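Local coordinates for outer membrane porin protein 32 (Delftia acidovorans, PDB 2FGQ) that forms trimeric, anion-selective channels across the bacterial outer membrane and can bind D-malate, at residues T201-I206 with Q224-K229; A127-I132 with Q192-G197. All coordinates share one frame; numbering follows the deposited sequence.

Contact 1: residues T201-I206 with Q224-K229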
loop_
_atom_site.group_PDB
_atom_site.type_symbol
_atom_site.label_atom_id
_atom_site.label_comp_id
_atom_site.label_asym_id
_atom_site.label_seq_id
_atom_site.Cartn_x
_atom_site.Cartn_y
_atom_site.Cartn_z
ATOM N N THR A 201 -4.243 -13.577 -29.509
ATOM C CA THR A 201 -5.482 -12.900 -29.911
ATOM C C THR A 201 -5.213 -11.399 -29.921
ATOM O O THR A 201 -4.539 -10.884 -29.038
ATOM C CB THR A 201 -6.602 -13.219 -28.916
ATOM O OG1 THR A 201 -6.928 -14.616 -28.953
ATOM C CG2 THR A 201 -7.898 -12.516 -29.213
ATOM N N ASP A 202 -5.678 -10.719 -30.955
ATOM C CA ASP A 202 -5.670 -9.257 -30.993
ATOM C C ASP A 202 -6.990 -8.744 -30.433
ATOM O O ASP A 202 -8.054 -9.251 -30.765
ATOM C CB ASP A 202 -5.595 -8.733 -32.428
ATOM C CG ASP A 202 -4.282 -8.979 -33.103
ATOM O OD1 ASP A 202 -3.271 -9.312 -32.457
ATOM O OD2 ASP A 202 -4.188 -8.888 -34.362
ATOM N N ARG A 203 -6.921 -7.695 -29.638
ATOM C CA ARG A 203 -8.086 -6.989 -29.167
ATOM C C ARG A 203 -8.125 -5.670 -29.937
ATOM O O ARG A 203 -7.353 -4.753 -29.671
ATOM C CB ARG A 203 -7.983 -6.728 -27.653
ATOM C CG ARG A 203 -9.180 -6.061 -27.028
ATOM C CD ARG A 203 -8.910 -5.558 -25.624
ATOM N NE ARG A 203 -10.119 -5.246 -24.864
ATOM C CZ ARG A 203 -10.880 -4.168 -25.077
ATOM N NH1 ARG A 203 -10.528 -3.245 -25.981
ATOM N NH2 ARG A 203 -11.960 -3.996 -24.343
ATOM N N ASP A 204 -9.067 -5.575 -30.869
ATOM C CA ASP A 204 -9.223 -4.416 -31.749
ATOM C C ASP A 204 -10.439 -3.615 -31.285
ATOM O O ASP A 204 -11.479 -4.193 -31.037
ATOM C CB ASP A 204 -9.455 -4.877 -33.207
ATOM C CG ASP A 204 -8.322 -5.665 -33.761
ATOM O OD1 ASP A 204 -7.168 -5.472 -33.294
ATOM O OD2 ASP A 204 -8.484 -6.489 -34.697
ATOM N N GLU A 205 -10.324 -2.302 -31.193
ATOM C CA GLU A 205 -11.406 -1.471 -30.689
ATOM C C GLU A 205 -11.479 -0.187 -31.497
ATOM O O GLU A 205 -10.498 0.531 -31.650
ATOM C CB GLU A 205 -11.110 -1.135 -29.240
ATOM C CG GLU A 205 -12.165 -0.429 -28.420
ATOM C CD GLU A 205 -11.552 0.093 -27.130
ATOM O OE1 GLU A 205 -11.749 -0.585 -26.086
ATOM O OE2 GLU A 205 -10.838 1.151 -27.181
ATOM N N ILE A 206 -12.665 0.099 -32.004
ATOM C CA ILE A 206 -12.949 1.351 -32.681
ATOM C C ILE A 206 -14.113 2.004 -31.945
ATOM O O ILE A 206 -15.131 1.357 -31.667
ATOM C CB ILE A 206 -13.234 1.135 -34.173
ATOM C CG1 ILE A 206 -13.510 2.484 -34.837
ATOM C CG2 ILE A 206 -14.423 0.277 -34.353
ATOM C CD1 ILE A 206 -13.467 2.459 -36.328
ATOM N N GLN A 224 -19.268 1.732 -30.301
ATOM C CA GLN A 224 -18.015 1.042 -30.198
ATOM C C GLN A 224 -18.128 -0.370 -30.716
ATOM O O GLN A 224 -19.116 -1.050 -30.444
ATOM C CB GLN A 224 -17.554 0.959 -28.724
ATOM C CG GLN A 224 -16.142 0.444 -28.526
ATOM C CD GLN A 224 -15.740 0.481 -27.062
ATOM O OE1 GLN A 224 -14.795 1.224 -26.676
ATOM N NE2 GLN A 224 -16.449 -0.277 -26.230
ATOM N N GLN A 225 -17.115 -0.798 -31.462
ATOM C CA GLN A 225 -16.957 -2.209 -31.818
ATOM C C GLN A 225 -15.665 -2.704 -31.237
ATOM O O GLN A 225 -14.612 -2.111 -31.470
ATOM C CB GLN A 225 -16.962 -2.440 -33.325
ATOM C CG GLN A 225 -16.823 -3.896 -33.659
ATOM C CD GLN A 225 -17.007 -4.175 -35.132
ATOM O OE1 GLN A 225 -16.031 -4.248 -35.865
ATOM N NE2 GLN A 225 -18.251 -4.287 -35.579
ATOM N N THR A 226 -15.768 -3.785 -30.454
ATOM C CA THR A 226 -14.606 -4.435 -29.870
ATOM C C THR A 226 -14.551 -5.847 -30.423
ATOM O O THR A 226 -15.515 -6.607 -30.286
ATOM C CB THR A 226 -14.794 -4.492 -28.381
ATOM O OG1 THR A 226 -14.973 -3.157 -27.892
ATOM C CG2 THR A 226 -13.520 -4.997 -27.724
ATOM N N LYS A 227 -13.438 -6.198 -31.048
ATOM C CA LYS A 227 -13.284 -7.525 -31.633
ATOM C C LYS A 227 -12.036 -8.181 -31.057
ATOM O O LYS A 227 -10.940 -7.646 -31.212
ATOM C CB LYS A 227 -13.128 -7.389 -33.158
ATOM C CG LYS A 227 -13.052 -8.683 -33.929
ATOM C CD LYS A 227 -13.234 -8.539 -35.480
ATOM C CE LYS A 227 -13.171 -7.132 -35.982
ATOM N NZ LYS A 227 -12.804 -7.109 -37.491
ATOM N N PHE A 228 -12.187 -9.329 -30.403
ATOM C CA PHE A 228 -11.061 -10.165 -30.060
ATOM C C PHE A 228 -10.903 -11.190 -31.189
ATOM O O PHE A 228 -11.723 -12.108 -31.334
ATOM C CB PHE A 228 -11.280 -10.870 -28.727
ATOM C CG PHE A 228 -11.204 -9.996 -27.480
ATOM C CD1 PHE A 228 -12.249 -9.205 -27.088
ATOM C CD2 PHE A 228 -10.097 -10.058 -26.658
ATOM C CE1 PHE A 228 -12.200 -8.459 -25.898
ATOM C CE2 PHE A 228 -10.038 -9.366 -25.433
ATOM C CZ PHE A 228 -11.080 -8.581 -25.049
ATOM N N LYS A 229 -9.883 -11.002 -31.991
ATOM C CA LYS A 229 -9.620 -11.794 -33.198
ATOM C C LYS A 229 -8.447 -12.736 -32.919
ATOM O O LYS A 229 -7.314 -12.300 -32.734
ATOM C CB LYS A 229 -9.272 -10.862 -34.351
ATOM C CG LYS A 229 -9.188 -11.526 -35.678
ATOM C CD LYS A 229 -9.260 -10.525 -36.862
ATOM C CE LYS A 229 -8.350 -10.980 -37.994
ATOM N NZ LYS A 229 -8.606 -12.399 -38.376
HETATM O O HOH W 1 -13.842 -2.208 -25.595
#

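Contact 2: residues A127-I132 with Q192-G197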
loop_
_atom_site.group_PDB
_atom_site.type_symbol
_atom_site.label_atom_id
_atom_site.label_comp_id
_atom_site.label_asym_id
_atom_site.label_seq_id
_atom_site.Cartn_x
_atom_site.Cartn_y
_atom_site.Cartn_z
ATOM N N ALA A 127 -3.550 -8.205 -18.472
ATOM C CA ALA A 127 -3.801 -7.446 -17.232
ATOM C C ALA A 127 -4.907 -6.416 -17.423
ATOM O O ALA A 127 -5.644 -6.107 -16.473
ATOM C CB ALA A 127 -2.519 -6.749 -16.806
ATOM N N ASP A 128 -5.056 -5.909 -18.653
ATOM C CA ASP A 128 -5.953 -4.780 -18.904
ATOM C C ASP A 128 -6.759 -4.992 -20.188
ATOM O O ASP A 128 -6.835 -4.128 -21.067
ATOM C CB ASP A 128 -5.169 -3.472 -18.961
ATOM C CG ASP A 128 -4.537 -3.120 -17.633
ATOM O OD1 ASP A 128 -5.307 -2.730 -16.676
ATOM O OD2 ASP A 128 -3.303 -3.259 -17.447
ATOM N N ASP A 129 -7.411 -6.148 -20.247
ATOM C CA ASP A 129 -8.240 -6.482 -21.422
ATOM C C ASP A 129 -9.603 -5.845 -21.400
ATOM O O ASP A 129 -10.443 -6.150 -22.259
ATOM C CB ASP A 129 -8.309 -7.991 -21.598
ATOM C CG ASP A 129 -7.144 -8.529 -22.389
ATOM O OD1 ASP A 129 -6.499 -7.750 -23.152
ATOM O OD2 ASP A 129 -6.828 -9.739 -22.324
ATOM N N ASN A 130 -9.834 -4.933 -20.457
ATOM C CA ASN A 130 -10.959 -4.014 -20.588
ATOM C C ASN A 130 -10.639 -2.764 -21.421
ATOM O O ASN A 130 -11.516 -1.945 -21.650
ATOM C CB ASN A 130 -11.563 -3.623 -19.222
ATOM C CG ASN A 130 -10.584 -2.968 -18.260
ATOM O OD1 ASN A 130 -10.890 -2.890 -17.025
ATOM N ND2 ASN A 130 -9.448 -2.535 -18.748
ATOM N N GLY A 131 -9.402 -2.628 -21.873
ATOM C CA GLY A 131 -9.015 -1.518 -22.719
ATOM C C GLY A 131 -8.949 -0.168 -22.048
ATOM O O GLY A 131 -8.929 0.863 -22.722
ATOM N N ILE A 132 -8.887 -0.147 -20.706
ATOM C CA ILE A 132 -8.949 1.120 -19.980
ATOM C C ILE A 132 -7.540 1.713 -19.654
ATOM O O ILE A 132 -7.261 2.854 -19.997
ATOM C CB ILE A 132 -9.832 0.988 -18.734
ATOM C CG1 ILE A 132 -11.257 0.630 -19.125
ATOM C CG2 ILE A 132 -9.777 2.285 -17.950
ATOM C CD1 ILE A 132 -12.218 0.386 -17.974
ATOM N N GLN A 192 -4.731 -4.070 -28.864
ATOM C CA GLN A 192 -3.926 -4.706 -27.814
ATOM C C GLN A 192 -3.606 -6.131 -28.214
ATOM O O GLN A 192 -4.367 -6.776 -28.931
ATOM C CB GLN A 192 -4.623 -4.692 -26.440
ATOM C CG GLN A 192 -4.758 -3.378 -25.898
ATOM C CD GLN A 192 -5.463 -3.290 -24.527
ATOM O OE1 GLN A 192 -5.998 -2.236 -24.210
ATOM N NE2 GLN A 192 -5.398 -4.354 -23.701
ATOM N N LYS A 193 -2.455 -6.609 -27.761
ATOM C CA LYS A 193 -2.122 -8.021 -27.891
ATOM C C LYS A 193 -2.539 -8.742 -26.605
ATOM O O LYS A 193 -2.246 -8.297 -25.507
ATOM C CB LYS A 193 -0.631 -8.200 -28.138
ATOM C CG LYS A 193 -0.125 -7.615 -29.439
ATOM C CD LYS A 193 -0.622 -8.389 -30.631
ATOM C CE LYS A 193 -0.164 -7.837 -31.966
ATOM N NZ LYS A 193 -0.550 -8.821 -33.066
ATOM N N THR A 194 -3.150 -9.900 -26.758
ATOM C CA THR A 194 -3.547 -10.705 -25.637
ATOM C C THR A 194 -3.569 -12.182 -25.953
ATOM O O THR A 194 -3.021 -12.622 -26.965
ATOM C CB THR A 194 -4.847 -10.170 -25.076
ATOM O OG1 THR A 194 -5.094 -10.757 -23.773
ATOM C CG2 THR A 194 -6.069 -10.419 -25.959
ATOM N N ALA A 195 -4.191 -12.945 -25.070
ATOM C CA ALA A 195 -4.456 -14.362 -25.301
ATOM C C ALA A 195 -5.831 -14.687 -24.777
ATOM O O ALA A 195 -6.270 -14.091 -23.797
ATOM C CB ALA A 195 -3.371 -15.260 -24.640
ATOM N N VAL A 196 -6.484 -15.659 -25.398
ATOM C CA VAL A 196 -7.750 -16.190 -24.903
ATOM C C VAL A 196 -7.589 -17.685 -24.905
ATOM O O VAL A 196 -7.215 -18.283 -25.932
ATOM C CB VAL A 196 -8.892 -15.804 -25.843
ATOM C CG1 VAL A 196 -10.167 -16.489 -25.338
ATOM C CG2 VAL A 196 -9.049 -14.284 -25.917
ATOM N N GLY A 197 -7.805 -18.306 -23.752
ATOM C CA GLY A 197 -7.550 -19.730 -23.628
ATOM C C GLY A 197 -6.151 -20.193 -23.994
ATOM O O GLY A 197 -5.983 -21.325 -24.446
HETATM O O HOH W 2 -4.028 -6.997 -23.651
#

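Contact 1: residues T201-I206 with Q224-K229
R203 and F228 face each other as a non-hydrogen-bonded pair in an antiparallel β-hairpin of the 16-stranded porin barrel, formed by strands 199-213 and 218-230. The backbones are stitched by three hydrogen-bonded pairs, D202 with K229, D204 with K227 and I206 with Q225. The D204–K227 pair is the straightest: D204 N reaches K227 O at 2.8 Å with an N-H...O angle of 176°. On the face carrying R203, E205, T226 and F228, the arginine's extended chain crosses the phenyl ring obliquely, with CG over its face. R203 CG is displaced toward the rim, 3.9 Å from the F228 ring centre in a CH-pi contact, and T201 CG2 meets the same ring at its edge. Chi1 of -177°, CG anti to the backbone N, sets that carbon over the ring. The R203 guanidinium stands 74° from the ring plane and takes T226 CG2 over one face, 3.8 Å from R203 CZ. R203 NH1 makes a salt bridge of 2.9 Å to E205 OE1, the oxygen being approached from above its carboxylate plane. One water ties R203 NH2, E205 OE1 and T226 OG1 together. An alanine at R203 would probably leave the E205 carboxylate without its charged mate and open a gap over the F228 ring. On the other face D202 and D204 find their polar partners in K193 and Q191 of strand 183-196. That strand pairs with 201-206, while strand 235-249 pairs with 224-229; over the R203 face lie F118, R119, N120 and A122 of a loop, with R203 NE bonded to D129 O and R203 NH2 to R119 O.

Contact 2: residues A127-I132 with Q192-G197
D129 and T194 meet tip to tip where the long loop between strands 86-90 and 137-141, probably the counterpart of the constriction loop L3 of general porins, lies against strand 183-196. The tight part is the bond from T194 OG1 to D129 OD2, a very short 2.5 Å; chi1 of -166°, OG1 anti to the backbone N of T194, carries the hydroxyl to the carboxylate. D129 OD2 also accepts from G126 N. Beside it, Q192 extends its amide to the turn: NE2 donates to D128 O at 3.0 Å, nearly straight at 172°. D128 O lies in the plane of the Q192 amide, while NE2 sits above the D128 carbonyl plane. G131 N, closing the type I turn from D128, reaches the same oxygen from the opposite face. The backbones stay apart, D129 CA and T194 CA 7.6 Å from each other, and the looser side is bridged by a water that donates to D129 OD1 at 2.6 Å and to K193 O and accepts from Q192 NE2. Away from this grip, D128 turns its carboxylate to R92. The joint is thus almost wholly polar: hydroxyl, backbone N-H and water probably fix the D129 carboxylate's rotation and offset its buried charge.

In the fold
Strands 183-196 and 199-213 are neighbours in the barrel sheet, so contact 2 runs straight into contact 1, their centres 10 Å apart. R203 joins them twice: R203 N bonds to Q192 O at 2.8 Å within the sheet, and R203 NE reaches D129 O, also at 2.8 Å, in the loop. The arginine beside F228 in contact 1 therefore also helps tie the 127-132 turn to the barrel wall. Neither contact contains a malate-pocket residue, yet both lie near it: the D128 side chain is about 9 Å from the bound D-malate and that of Q224 about 11 Å, and R133, which directly follows I132 in the chain, belongs to the pocket.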